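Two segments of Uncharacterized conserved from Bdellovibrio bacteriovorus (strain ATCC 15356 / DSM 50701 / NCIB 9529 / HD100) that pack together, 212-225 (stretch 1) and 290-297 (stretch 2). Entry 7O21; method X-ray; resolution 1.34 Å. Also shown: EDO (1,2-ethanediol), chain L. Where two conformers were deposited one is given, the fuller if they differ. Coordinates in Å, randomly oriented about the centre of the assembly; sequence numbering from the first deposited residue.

Stretch 1 (212-225) KYQTFYDEGFKAPG
Stretch 2 290-297: TYKIIREE

Ile-293 anchors the apolar centre from strand 290-297, which is extended on either side of Ile-294, itself at phi/psi -103/-25. Its side chain (chi1 m, chi2 t) lies on the same sheet face as that of Tyr-217, and Ile-293 CD1 sits over one face of the Tyr-217 ring (chi1 m), 4.0 Å from the ring centroid and 3.8 Å from CZ. Phe-221, chi1 t, brings its CE1 to 4.0 Å from Ile-293 CG2 and 3.8 Å from Glu-296 CB.

The backbones pair alongside this packing. Tyr-217 pairs with Ile-293 in parallel register, CA to CA 4.5 Å: Ile-293 N donates to Phe-216 O (2.7 Å, nearly linear), and Asp-218 N to Ile-293 O (2.9 Å). A type I turn from Asp-218 to Phe-221 then turns a corner, with Gly-220 N bonded to Asp-218 OD2 at 2.7 Å. Beyond it, residues 221-223 run 5° from the strand's direction, and Lys-222 N reaches Ile-294 O at 3.1 Å.

Polar ends close the contact. Tyr-217 OH donates to Glu-296 OE1 (2.6 Å), near the ring plane, while water 1 joins Glu-296 OE2 to Tyr-213 OH, 2.7 Å from each. Lys-292, pointing toward stretch 1, extends NZ to Thr-215 O (2.8 Å). Arg-295 NH2 bonds Ile-294 O at 2.8 Å and, weakly, Gly-220 O at 3.4 Å; Lys-222 CB covers one guanidinium face, 3.9 Å from NH2.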

ATOM      1  N   LYS A 212      -5.346  -0.634  33.060  1.00 22.64           N
ATOM      2  CA  LYS A 212      -5.881   0.578  32.450  1.00 18.03           C
ATOM      3  C   LYS A 212      -5.659   0.578  30.941  1.00 22.03           C
ATOM      4  O   LYS A 212      -6.582   0.854  30.166  1.00 19.35           O
ATOM      5  CB  LYS A 212      -5.264   1.816  33.101  1.00 22.64           C
ATOM      6  CG  LYS A 212      -5.848   3.135  32.596  1.00 23.14           C
ATOM      7  CD  LYS A 212      -7.323   3.252  32.884  1.00 31.07           C
ATOM      8  CE  LYS A 212      -7.893   4.587  32.405  1.00 34.41           C
ATOM      9  NZ  LYS A 212      -7.280   5.767  33.081  1.00 30.75           N
ATOM     10  N   TYR A 213      -4.442   0.251  30.511  1.00 20.46           N
ATOM     11  CA  TYR A 213      -4.116   0.274  29.087  1.00 18.96           C
ATOM     12  C   TYR A 213      -5.055  -0.624  28.288  1.00 20.06           C
ATOM     13  O   TYR A 213      -5.520  -0.241  27.201  1.00 19.56           O
ATOM     14  CB  TYR A 213      -2.662  -0.159  28.931  1.00 19.11           C
ATOM     15  CG  TYR A 213      -2.135  -0.324  27.529  1.00 18.48           C
ATOM     16  CD1 TYR A 213      -1.664   0.766  26.808  1.00 18.88           C
ATOM     17  CD2 TYR A 213      -2.030  -1.581  26.956  1.00 18.56           C
ATOM     18  CE1 TYR A 213      -1.127   0.601  25.537  1.00 18.90           C
ATOM     19  CE2 TYR A 213      -1.503  -1.753  25.703  1.00 18.92           C
ATOM     20  CZ  TYR A 213      -1.054  -0.660  24.996  1.00 19.85           C
ATOM     21  OH  TYR A 213      -0.517  -0.844  23.751  1.00 19.24           O
ATOM     22  N   GLN A 214      -5.363  -1.818  28.814  1.00 18.97           N
ATOM     23  CA  GLN A 214      -6.221  -2.756  28.098  1.00 20.14           C
ATOM     24  C   GLN A 214      -7.597  -2.173  27.802  1.00 20.13           C
ATOM     25  O   GLN A 214      -8.207  -2.535  26.787  1.00 23.30           O
ATOM     26  CB  GLN A 214      -6.399  -4.046  28.902  1.00 23.83           C
ATOM     27  CG  GLN A 214      -5.236  -5.007  28.835  1.00 35.34           C
ATOM     28  CD  GLN A 214      -5.518  -6.291  29.604  1.00 31.34           C
ATOM     29  OE1 GLN A 214      -6.429  -6.343  30.428  1.00 48.15           O
ATOM     30  NE2 GLN A 214      -4.740  -7.332  29.328  1.00 42.50           N
ATOM     31  N   THR A 215      -8.108  -1.287  28.666  1.00 18.21           N
ATOM     32  CA  THR A 215      -9.458  -0.766  28.471  1.00 21.46           C
ATOM     33  C   THR A 215      -9.578   0.044  27.190  1.00 20.41           C
ATOM     34  O   THR A 215     -10.698   0.309  26.743  1.00 21.08           O
ATOM     35  CB  THR A 215      -9.929   0.100  29.650  1.00 19.29           C
ATOM     36  OG1 THR A 215      -9.127   1.277  29.764  1.00 21.90           O
ATOM     37  CG2 THR A 215      -9.922  -0.682  30.975  1.00 23.13           C
ATOM     38  N   PHE A 216      -8.455   0.454  26.603  1.00 18.78           N
ATOM     39  CA  PHE A 216      -8.491   1.264  25.391  1.00 18.65           C
ATOM     40  C   PHE A 216      -8.617   0.439  24.116  1.00 19.95           C
ATOM     41  O   PHE A 216      -8.762   1.033  23.040  1.00 18.81           O
ATOM     42  CB  PHE A 216      -7.235   2.134  25.303  1.00 17.36           C
ATOM     43  CG  PHE A 216      -7.192   3.236  26.311  1.00 19.21           C
ATOM     44  CD1 PHE A 216      -7.783   4.455  26.048  1.00 19.31           C
ATOM     45  CD2 PHE A 216      -6.566   3.050  27.541  1.00 18.66           C
ATOM     46  CE1 PHE A 216      -7.752   5.478  26.984  1.00 22.45           C
ATOM     47  CE2 PHE A 216      -6.524   4.068  28.471  1.00 21.82           C
ATOM     48  CZ  PHE A 216      -7.122   5.276  28.204  1.00 23.87           C
ATOM     49  N   TYR A 217      -8.579  -0.891  24.203  1.00 20.15           N
ATOM     50  CA  TYR A 217      -8.455  -1.766  23.041  1.00 17.07           C
ATOM     51  C   TYR A 217      -9.697  -2.625  22.855  1.00 22.18           C
ATOM     52  O   TYR A 217     -10.229  -3.188  23.818  1.00 21.73           O
ATOM     53  CB  TYR A 217      -7.197  -2.650  23.136  1.00 19.09           C
ATOM     54  CG  TYR A 217      -5.958  -1.818  22.950  1.00 18.58           C
ATOM     55  CD1 TYR A 217      -5.443  -1.070  23.995  1.00 18.32           C
ATOM     56  CD2 TYR A 217      -5.350  -1.716  21.708  1.00 18.75           C
ATOM     57  CE1 TYR A 217      -4.328  -0.270  23.825  1.00 18.11           C
ATOM     58  CE2 TYR A 217      -4.238  -0.920  21.528  1.00 15.92           C
ATOM     59  CZ  TYR A 217      -3.728  -0.210  22.586  1.00 17.68           C
ATOM     60  OH  TYR A 217      -2.637   0.613  22.408  1.00 17.62           O
ATOM     61  N   ASP A 218     -10.147  -2.723  21.605  1.00 18.62           N
ATOM     62  CA  ASP A 218     -11.226  -3.638  21.258  1.00 20.52           C
ATOM     63  C   ASP A 218     -10.707  -5.070  21.244  1.00 18.80           C
ATOM     64  O   ASP A 218      -9.566  -5.331  20.858  1.00 18.96           O
ATOM     65  CB  ASP A 218     -11.755  -3.286  19.869  1.00 20.97           C
ATOM     66  CG  ASP A 218     -13.000  -4.072  19.513  1.00 28.10           C
ATOM     67  OD1 ASP A 218     -14.095  -3.640  19.906  1.00 29.11           O
ATOM     68  OD2 ASP A 218     -12.879  -5.132  18.862  1.00 29.47           O
ATOM     69  N   GLU A 219     -11.559  -6.016  21.647  1.00 23.73           N
ATOM     70  CA  GLU A 219     -11.110  -7.402  21.645  1.00 23.87           C
ATOM     71  C   GLU A 219     -10.822  -7.925  20.243  1.00 23.22           C
ATOM     72  O   GLU A 219     -10.096  -8.914  20.104  1.00 24.72           O
ATOM     73  CB  GLU A 219     -12.095  -8.289  22.413  1.00 33.47           C
ATOM     74  CG  GLU A 219     -11.945  -8.152  23.922  1.00 42.86           C
ATOM     75  CD  GLU A 219     -12.377  -9.392  24.682  1.00 60.13           C
ATOM     76  OE1 GLU A 219     -11.512 -10.001  25.350  1.00 55.05           O
ATOM     77  OE2 GLU A 219     -13.573  -9.746  24.626  1.00 53.22           O
ATOM     78  N   GLY A 220     -11.344  -7.277  19.204  1.00 22.44           N
ATOM     79  CA  GLY A 220     -11.006  -7.652  17.842  1.00 24.46           C
ATOM     80  C   GLY A 220      -9.834  -6.887  17.254  1.00 21.50           C
ATOM     81  O   GLY A 220      -9.646  -6.861  16.033  1.00 24.21           O
ATOM     82  N   PHE A 221      -9.053  -6.253  18.125  1.00 18.55           N
ATOM     83  CA  PHE A 221      -7.879  -5.496  17.704  1.00 19.00           C
ATOM     84  C   PHE A 221      -6.963  -6.346  16.834  1.00 18.30           C
ATOM     85  O   PHE A 221      -6.787  -7.548  17.064  1.00 20.57           O
ATOM     86  CB  PHE A 221      -7.111  -5.071  18.958  1.00 18.98           C
ATOM     87  CG  PHE A 221      -5.763  -4.473  18.683  1.00 15.58           C
ATOM     88  CD1 PHE A 221      -5.643  -3.126  18.390  1.00 16.49           C
ATOM     89  CD2 PHE A 221      -4.613  -5.255  18.725  1.00 16.43           C
ATOM     90  CE1 PHE A 221      -4.416  -2.565  18.132  1.00 15.43           C
ATOM     91  CE2 PHE A 221      -3.372  -4.701  18.471  1.00 18.14           C
ATOM     92  CZ  PHE A 221      -3.262  -3.354  18.175  1.00 16.77           C
ATOM     93  N   LYS A 222      -6.352  -5.702  15.848  1.00 17.36           N
ATOM     94  CA  LYS A 222      -5.311  -6.329  15.055  1.00 19.89           C
ATOM     95  C   LYS A 222      -4.253  -5.285  14.735  1.00 19.85           C
ATOM     96  O   LYS A 222      -4.546  -4.090  14.613  1.00 19.60           O
ATOM     97  CB  LYS A 222      -5.867  -6.902  13.747  1.00 26.59           C
ATOM     98  CG  LYS A 222      -6.778  -8.100  13.940  1.00 29.92           C
ATOM     99  CD  LYS A 222      -7.525  -8.431  12.658  1.00 38.49           C
ATOM    100  CE  LYS A 222      -8.604  -9.463  12.920  1.00 42.38           C
ATOM    101  NZ  LYS A 222      -8.109 -10.513  13.850  1.00 40.51           N
ATOM    102  N   ALA A 223      -3.017  -5.752  14.616  1.00 17.74           N
ATOM    103  CA  ALA A 223      -1.919  -4.981  14.059  1.00 18.52           C
ATOM    104  C   ALA A 223      -1.046  -5.984  13.332  1.00 18.23           C
ATOM    105  O   ALA A 223      -1.222  -7.190  13.518  1.00 19.09           O
ATOM    106  CB  ALA A 223      -1.122  -4.279  15.166  1.00 20.57           C
ATOM    107  N   PRO A 224      -0.152  -5.535  12.448  1.00 19.34           N
ATOM    108  CA  PRO A 224       0.704  -6.513  11.754  1.00 21.75           C
ATOM    109  C   PRO A 224       1.430  -7.417  12.738  1.00 21.11           C
ATOM    110  O   PRO A 224       2.233  -6.946  13.548  1.00 19.02           O
ATOM    111  CB  PRO A 224       1.672  -5.634  10.950  1.00 20.41           C
ATOM    112  CG  PRO A 224       0.900  -4.347  10.722  1.00 21.89           C
ATOM    113  CD  PRO A 224       0.111  -4.152  12.002  1.00 24.62           C
ATOM    114  N   GLY A 225       1.126  -8.718  12.695  1.00 22.10           N
ATOM    115  CA  GLY A 225       1.757  -9.673  13.582  1.00 22.26           C
ATOM    116  C   GLY A 225       1.074  -9.883  14.917  1.00 18.20           C
ATOM    117  O   GLY A 225       1.579 -10.666  15.730  1.00 20.03           O
ATOM    118  N   THR A 290     -17.294   6.268  24.784  1.00 22.91           N
ATOM    119  CA  THR A 290     -15.862   6.443  24.582  1.00 24.79           C
ATOM    120  C   THR A 290     -15.447   5.757  23.284  1.00 20.45           C
ATOM    121  O   THR A 290     -16.277   5.614  22.378  1.00 20.23           O
ATOM    122  CB  THR A 290     -15.097   5.934  25.812  1.00 29.39           C
ATOM    123  OG1 THR A 290     -13.698   6.197  25.662  1.00 28.80           O
ATOM    124  CG2 THR A 290     -15.332   4.448  26.027  1.00 22.65           C
ATOM    125  N   TYR A 291     -14.189   5.305  23.197  1.00 22.14           N
ATOM    126  CA  TYR A 291     -13.638   4.728  21.975  1.00 18.70           C
ATOM    127  C   TYR A 291     -12.776   3.530  22.329  1.00 19.28           C
ATOM    128  O   TYR A 291     -12.165   3.489  23.396  1.00 19.26           O
ATOM    129  CB  TYR A 291     -12.778   5.762  21.209  1.00 17.32           C
ATOM    130  CG  TYR A 291     -13.626   6.829  20.588  1.00 20.05           C
ATOM    131  CD1 TYR A 291     -13.960   7.967  21.309  1.00 20.65           C
ATOM    132  CD2 TYR A 291     -14.141   6.677  19.308  1.00 18.07           C
ATOM    133  CE1 TYR A 291     -14.759   8.942  20.761  1.00 22.35           C
ATOM    134  CE2 TYR A 291     -14.951   7.648  18.759  1.00 21.65           C
ATOM    135  CZ  TYR A 291     -15.253   8.771  19.494  1.00 22.16           C
ATOM    136  OH  TYR A 291     -16.065   9.739  18.945  1.00 30.17           O
ATOM    137  N   LYS A 292     -12.734   2.558  21.423  1.00 16.75           N
ATOM    138  CA  LYS A 292     -11.828   1.422  21.549  1.00 17.46           C
ATOM    139  C   LYS A 292     -10.986   1.274  20.292  1.00 17.93           C
ATOM    140  O   LYS A 292     -11.513   1.312  19.169  1.00 17.56           O
ATOM    141  CB  LYS A 292     -12.568   0.119  21.869  1.00 18.59           C
ATOM    142  CG  LYS A 292     -13.278   0.195  23.212  1.00 24.46           C
ATOM    143  CD  LYS A 292     -13.307  -1.139  23.923  1.00 29.23           C
ATOM    144  CE  LYS A 292     -13.911  -0.985  25.306  1.00 29.79           C
ATOM    145  NZ  LYS A 292     -12.949  -1.390  26.373  1.00 31.62           N
ATOM    146  N   ILE A 293      -9.679   1.087  20.497  1.00 16.09           N
ATOM    147  CA  ILE A 293      -8.723   0.949  19.407  1.00 14.94           C
ATOM    148  C   ILE A 293      -8.900  -0.396  18.714  1.00 16.09           C
ATOM    149  O   ILE A 293      -8.903  -1.454  19.362  1.00 16.74           O
ATOM    150  CB  ILE A 293      -7.296   1.126  19.949  1.00 15.39           C
ATOM    151  CG1 ILE A 293      -7.100   2.529  20.544  1.00 16.00           C
ATOM    152  CG2 ILE A 293      -6.281   0.840  18.876  1.00 15.22           C
ATOM    153  CD1 ILE A 293      -5.793   2.668  21.334  1.00 16.26           C
ATOM    154  N   ILE A 294      -9.082  -0.362  17.394  1.00 16.44           N
ATOM    155  CA  ILE A 294      -9.214  -1.560  16.571  1.00 16.45           C
ATOM    156  C   ILE A 294      -7.945  -1.873  15.790  1.00 16.52           C
ATOM    157  O   ILE A 294      -7.730  -3.015  15.388  1.00 16.65           O
ATOM    158  CB  ILE A 294     -10.429  -1.471  15.629  1.00 16.34           C
ATOM    159  CG1 ILE A 294     -10.334  -0.243  14.722  1.00 17.93           C
ATOM    160  CG2 ILE A 294     -11.705  -1.444  16.453  1.00 20.88           C
ATOM    161  CD1 ILE A 294     -11.178  -0.389  13.465  1.00 18.91           C
ATOM    162  N   ARG A 295      -7.120  -0.863  15.514  1.00 14.44           N
ATOM    163  CA  ARG A 295      -5.882  -1.072  14.771  1.00 16.29           C
ATOM    164  C   ARG A 295      -4.879  -0.029  15.245  1.00 14.89           C
ATOM    165  O   ARG A 295      -5.255   1.086  15.599  1.00 16.12           O
ATOM    166  CB  ARG A 295      -6.076  -0.885  13.255  1.00 16.93           C
ATOM    167  CG  ARG A 295      -7.233  -1.645  12.597  1.00 26.88           C
ATOM    168  CD  ARG A 295      -6.882  -3.117  12.360  1.00 25.99           C
ATOM    169  NE  ARG A 295      -7.931  -3.840  11.638  1.00 29.79           N
ATOM    170  CZ  ARG A 295      -8.908  -4.540  12.211  1.00 24.75           C
ATOM    171  NH1 ARG A 295      -9.802  -5.159  11.452  1.00 31.61           N
ATOM    172  NH2 ARG A 295      -9.013  -4.610  13.535  1.00 24.09           N
ATOM    173  N   GLU A 296      -3.604  -0.405  15.287  1.00 16.81           N
ATOM    174  CA  GLU A 296      -2.549   0.521  15.696  1.00 16.91           C
ATOM    175  C   GLU A 296      -1.324   0.223  14.845  1.00 17.79           C
ATOM    176  O   GLU A 296      -0.837  -0.914  14.837  1.00 19.94           O
ATOM    177  CB  GLU A 296      -2.237   0.342  17.185  1.00 18.42           C
ATOM    178  CG  GLU A 296      -1.180   1.307  17.731  1.00 16.53           C
ATOM    179  CD  GLU A 296      -1.092   1.302  19.236  1.00 20.05           C
ATOM    180  OE1 GLU A 296      -2.057   0.840  19.878  1.00 21.32           O
ATOM    181  OE2 GLU A 296      -0.072   1.759  19.801  1.00 18.61           O
ATOM    182  N   GLU A 297      -0.834   1.236  14.124  0.64 18.47           N
ATOM    183  CA  GLU A 297       0.273   1.086  13.188  0.64 18.82           C
ATOM    184  C   GLU A 297       1.464   1.921  13.639  0.64 17.49           C
ATOM    185  O   GLU A 297       1.311   2.963  14.282  0.64 18.06           O
ATOM    186  CB  GLU A 297      -0.127   1.534  11.779  0.64 18.76           C
ATOM    187  CG  GLU A 297      -1.248   0.719  11.139  0.64 23.42           C
ATOM    188  CD  GLU A 297      -1.629   1.220   9.748  0.64 25.99           C
ATOM    189  OE1 GLU A 297      -1.722   2.454   9.537  0.64 24.13           O
ATOM    190  OE2 GLU A 297      -1.836   0.373   8.856  0.64 30.94           O
TER
HETATM  191  C1  EDO L 410     -17.202  -0.776  18.816  1.00 36.66           C
HETATM  192  O1  EDO L 410     -17.333  -2.003  18.088  1.00 49.27           O
HETATM  193  C2  EDO L 410     -15.780  -0.639  19.349  1.00 32.28           C
HETATM  194  O2  EDO L 410     -15.565  -1.546  20.436  1.00 33.90           O
HETATM  195  O   HOH W   1       0.586   1.132  22.324  1.00 20.51           O
HETATM  196  O   HOH W   2     -12.188   2.707  26.053  1.00 26.53           O
HETATM  197  O   HOH W   3     -11.664  -3.745  25.850  1.00 41.51           O
HETATM  198  O   HOH W   4     -11.481  -6.839  13.418  1.00 37.75           O